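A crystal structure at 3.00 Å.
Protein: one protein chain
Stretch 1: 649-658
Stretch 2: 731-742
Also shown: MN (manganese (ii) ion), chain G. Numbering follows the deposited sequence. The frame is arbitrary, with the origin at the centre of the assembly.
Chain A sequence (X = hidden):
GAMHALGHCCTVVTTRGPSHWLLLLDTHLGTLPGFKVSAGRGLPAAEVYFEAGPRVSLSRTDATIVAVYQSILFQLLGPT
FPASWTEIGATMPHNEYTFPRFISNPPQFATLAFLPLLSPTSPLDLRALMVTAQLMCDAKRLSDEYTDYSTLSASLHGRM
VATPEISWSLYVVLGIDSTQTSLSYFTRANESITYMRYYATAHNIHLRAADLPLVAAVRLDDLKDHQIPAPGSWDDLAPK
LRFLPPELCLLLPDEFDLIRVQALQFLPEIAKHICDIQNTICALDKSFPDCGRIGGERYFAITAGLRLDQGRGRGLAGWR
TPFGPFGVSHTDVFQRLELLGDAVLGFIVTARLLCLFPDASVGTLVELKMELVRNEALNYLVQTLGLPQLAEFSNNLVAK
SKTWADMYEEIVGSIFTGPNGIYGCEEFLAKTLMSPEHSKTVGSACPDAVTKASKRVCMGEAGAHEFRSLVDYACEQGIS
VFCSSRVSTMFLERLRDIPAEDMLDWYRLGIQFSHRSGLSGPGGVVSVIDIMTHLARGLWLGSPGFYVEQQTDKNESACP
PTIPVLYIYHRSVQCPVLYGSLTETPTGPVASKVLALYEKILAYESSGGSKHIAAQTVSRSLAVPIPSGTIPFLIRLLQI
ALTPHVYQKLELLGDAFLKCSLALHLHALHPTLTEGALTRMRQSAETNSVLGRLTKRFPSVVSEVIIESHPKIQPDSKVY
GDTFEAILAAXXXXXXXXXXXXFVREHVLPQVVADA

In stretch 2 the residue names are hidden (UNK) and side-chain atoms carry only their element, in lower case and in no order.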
# COMPACT_ATOMS: atom_id res chain seq x y z
N LYS A 649 -12.59 24.22 -21.24
CA LYS A 649 -11.83 23.02 -20.95
C LYS A 649 -10.94 23.15 -19.71
O LYS A 649 -10.74 22.17 -18.98
CB LYS A 649 -11.00 22.64 -22.18
CG LYS A 649 -11.85 22.27 -23.40
CD LYS A 649 -10.99 21.90 -24.58
CE LYS A 649 -11.83 21.51 -25.78
NZ LYS A 649 -11.00 21.23 -26.97
N LEU A 650 -10.41 24.34 -19.48
CA LEU A 650 -9.57 24.56 -18.32
C LEU A 650 -10.35 24.11 -17.10
O LEU A 650 -9.85 23.38 -16.25
CB LEU A 650 -9.22 26.04 -18.18
CG LEU A 650 -8.11 26.59 -19.07
CD1 LEU A 650 -8.14 28.09 -19.01
CD2 LEU A 650 -6.76 26.08 -18.60
N GLU A 651 -11.59 24.57 -17.01
CA GLU A 651 -12.46 24.22 -15.89
C GLU A 651 -12.55 22.71 -15.75
O GLU A 651 -12.38 22.16 -14.66
CB GLU A 651 -13.85 24.78 -16.13
CG GLU A 651 -14.78 24.60 -14.96
CD GLU A 651 -16.21 24.38 -15.40
OE1 GLU A 651 -16.57 24.81 -16.51
OE2 GLU A 651 -16.96 23.77 -14.61
N LEU A 652 -12.82 22.05 -16.88
CA LEU A 652 -12.94 20.60 -16.91
C LEU A 652 -11.74 19.97 -16.24
O LEU A 652 -11.88 19.08 -15.40
CB LEU A 652 -13.01 20.10 -18.35
CG LEU A 652 -13.05 18.58 -18.47
CD1 LEU A 652 -14.33 18.06 -17.87
CD2 LEU A 652 -12.95 18.19 -19.92
N LEU A 653 -10.57 20.44 -16.62
CA LEU A 653 -9.34 19.92 -16.05
C LEU A 653 -9.20 20.26 -14.57
O LEU A 653 -8.84 19.42 -13.76
CB LEU A 653 -8.14 20.48 -16.81
CG LEU A 653 -6.80 19.79 -16.53
CD1 LEU A 653 -6.76 18.45 -17.24
CD2 LEU A 653 -5.69 20.66 -17.02
N GLY A 654 -9.50 21.51 -14.23
CA GLY A 654 -9.39 21.90 -12.84
C GLY A 654 -10.27 21.04 -11.97
O GLY A 654 -9.84 20.54 -10.93
N ASP A 655 -11.51 20.86 -12.39
CA ASP A 655 -12.43 20.07 -11.61
C ASP A 655 -11.78 18.75 -11.25
O ASP A 655 -11.68 18.38 -10.08
CB ASP A 655 -13.71 19.84 -12.41
CG ASP A 655 -14.90 19.50 -11.52
OD1 ASP A 655 -14.79 18.54 -10.72
OD2 ASP A 655 -15.94 20.19 -11.61
N ALA A 656 -11.30 18.05 -12.28
CA ALA A 656 -10.65 16.75 -12.12
C ALA A 656 -9.48 16.76 -11.13
O ALA A 656 -9.46 15.99 -10.17
CB ALA A 656 -10.19 16.25 -13.47
N PHE A 657 -8.51 17.63 -11.38
CA PHE A 657 -7.33 17.74 -10.54
C PHE A 657 -7.69 18.04 -9.10
O PHE A 657 -7.14 17.45 -8.18
CB PHE A 657 -6.43 18.86 -11.02
CG PHE A 657 -5.22 19.06 -10.14
CD1 PHE A 657 -4.15 18.16 -10.19
CD2 PHE A 657 -5.15 20.13 -9.26
CE1 PHE A 657 -3.04 18.33 -9.39
CE2 PHE A 657 -4.03 20.31 -8.45
CZ PHE A 657 -2.97 19.41 -8.52
N LEU A 658 -8.59 19.00 -8.91
CA LEU A 658 -9.01 19.39 -7.57
C LEU A 658 -9.52 18.17 -6.82
O LEU A 658 -9.16 17.96 -5.65
CB LEU A 658 -10.13 20.43 -7.65
CG LEU A 658 -10.69 20.87 -6.30
CD1 LEU A 658 -9.54 21.25 -5.37
CD2 LEU A 658 -11.65 22.03 -6.49
N UNK A 731 -2.70 26.94 -13.11
CA UNK A 731 -1.52 26.77 -12.27
C UNK A 731 -0.84 25.45 -12.60
O UNK A 731 0.36 25.41 -12.86
c UNK A 731 -0.67 26.34 -9.96
c UNK A 731 -3.70 28.55 -10.89
c UNK A 731 -1.87 26.79 -10.77
c UNK A 731 -2.35 28.18 -10.35
N UNK A 732 -1.61 24.37 -12.57
CA UNK A 732 -1.10 23.05 -12.87
C UNK A 732 -0.38 23.08 -14.22
O UNK A 732 0.81 22.76 -14.33
c UNK A 732 -2.26 22.06 -12.91
c UNK A 732 -3.49 20.20 -13.96
c UNK A 732 -2.13 20.83 -13.80
c UNK A 732 -1.14 19.85 -13.20
N UNK A 733 -1.13 23.48 -15.25
CA UNK A 733 -0.63 23.58 -16.61
C UNK A 733 0.67 24.35 -16.79
O UNK A 733 1.53 23.94 -17.57
c UNK A 733 -2.45 22.29 -18.85
c UNK A 733 -1.72 24.20 -17.48
c UNK A 733 -4.09 24.06 -18.25
c UNK A 733 -2.89 23.27 -17.79
N UNK A 734 0.80 25.46 -16.07
CA UNK A 734 1.99 26.30 -16.18
C UNK A 734 3.05 26.10 -15.09
O UNK A 734 4.24 26.10 -15.39
c UNK A 734 1.56 27.75 -16.21
N UNK A 735 2.62 25.95 -13.84
CA UNK A 735 3.55 25.77 -12.73
C UNK A 735 3.83 24.34 -12.29
O UNK A 735 4.66 24.12 -11.42
s UNK A 735 2.99 28.30 -11.82
c UNK A 735 3.07 26.56 -11.51
N UNK A 736 3.12 23.38 -12.87
CA UNK A 736 3.35 22.01 -12.47
C UNK A 736 2.33 21.53 -11.46
O UNK A 736 1.51 22.30 -10.98
N UNK A 737 2.40 20.25 -11.11
CA UNK A 737 1.44 19.68 -10.18
C UNK A 737 1.57 20.16 -8.74
O UNK A 737 0.74 20.93 -8.28
o UNK A 737 2.97 15.88 -11.50
o UNK A 737 0.93 15.24 -11.96
c UNK A 737 1.52 18.15 -10.22
c UNK A 737 1.76 16.12 -11.69
c UNK A 737 1.29 17.55 -11.60
N UNK A 738 2.60 19.71 -8.02
CA UNK A 738 2.74 20.09 -6.62
C UNK A 738 2.44 21.56 -6.35
O UNK A 738 1.84 21.88 -5.32
c UNK A 738 4.13 19.70 -6.08
c UNK A 738 5.31 20.53 -6.54
o UNK A 738 7.56 19.69 -6.53
o UNK A 738 6.64 20.16 -4.58
c UNK A 738 6.60 20.10 -5.84
N UNK A 739 2.82 22.44 -7.26
CA UNK A 739 2.53 23.86 -7.10
C UNK A 739 1.02 24.01 -6.90
O UNK A 739 0.56 24.60 -5.92
c UNK A 739 2.98 24.64 -8.33
N UNK A 740 0.24 23.44 -7.82
CA UNK A 740 -1.22 23.49 -7.72
C UNK A 740 -1.66 22.78 -6.44
O UNK A 740 -2.59 23.20 -5.77
c UNK A 740 -1.85 22.83 -8.94
N UNK A 741 -0.98 21.69 -6.11
CA UNK A 741 -1.33 20.94 -4.93
C UNK A 741 -1.24 21.79 -3.68
O UNK A 741 -2.08 21.67 -2.78
N UNK A 742 -0.22 22.64 -3.60
CA UNK A 742 -0.04 23.52 -2.45
C UNK A 742 -1.14 24.58 -2.48
O UNK A 742 -1.62 25.04 -1.45
c UNK A 742 1.33 24.18 -2.50
MN MN G . -14.55 19.38 -8.29

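Position 731 carries four carbons, forked at the first, with one arm two carbons long, and lies out of reach of stretch 1: Ile731. Its buried, wholly apolar side chain suits the interior. Its carbonyl accepts a short backbone hydrogen bond from the N of position 735, 2.5 Å from the O of Ile731.

At 732 there are again four carbons, but the fork comes at the second, and one branch meets both Leu653 and Phe657, which makes this Leu732. Its CA-to-CB bond points toward stretch 1, and its CD2 lies 3.8 Å from Leu653 CD2 and 4.3 Å from Phe657 CD1, so one branched side chain meets two apolar neighbours one helical turn apart.

Position 733 has the same four-carbon pattern, forked at the second, and meets Leu650 and Leu653: Leu733. Its CD1 comes 3.4 Å from Leu650 CD2, and its CG 3.9 Å from Leu653 CD2. Two consecutive leucines thus cover successive parts of the partner helix.

A single side-chain carbon at 734, out of reach of stretch 1, marks Ala734, a small residue in a buried place. Position 735 has one carbon followed by a sulfur and makes no contact across the stretches, hence Cys735; it too is buried.

No side-chain atom exists at 736, which is Gly736. Its phi of 98° and psi of 175° would jam a CB against the carbonyl O of Cys735, so the turn itself calls for glycine. Gly736 is the first residue to leave helical phi/psi, with positive phi, and stands at the N-cap position, right before the next helix.

Position 737 shows three carbons, the third bearing two oxygens and no nitrogen, so a carboxylate, and its backbone lies near the Phe657 ring: Glu737. Both carboxylate oxygens are hydrogen-bonded elsewhere in the structure, while the backbone O of Glu737 lies 4.0 Å from Phe657 CZ. The same carboxylate pattern at 738, without contact to stretch 1, gives Glu738, which points away from stretch 1 and is exposed, as suits a charge.

Position 739 has one carbon, which points sideways and makes no contact: Ala739. Position 740 also has one carbon, set against the Phe657 ring: Ala740. It points toward stretch 1, the CB of Ala740 3.4 Å from Phe657 CE2, a close fit for a methyl group.

With no side chain and its backbone N at the edge of the Phe657 ring, 741 is Gly741, whose N lies 3.9 Å from Phe657 CZ. A CB here would be crowded by Glu738 O. One carbon at 742, beyond reach, gives Ala742.

The contact is apolar packing without hydrogen bonds across it. Phe657 sits as a knob among Leu732, Glu737, Ala740 and Gly741, while Leu650 and Leu653 extend the packing along Leu732 and Leu733.

Stretch 2 (731-742) ILLACGEEAAGA
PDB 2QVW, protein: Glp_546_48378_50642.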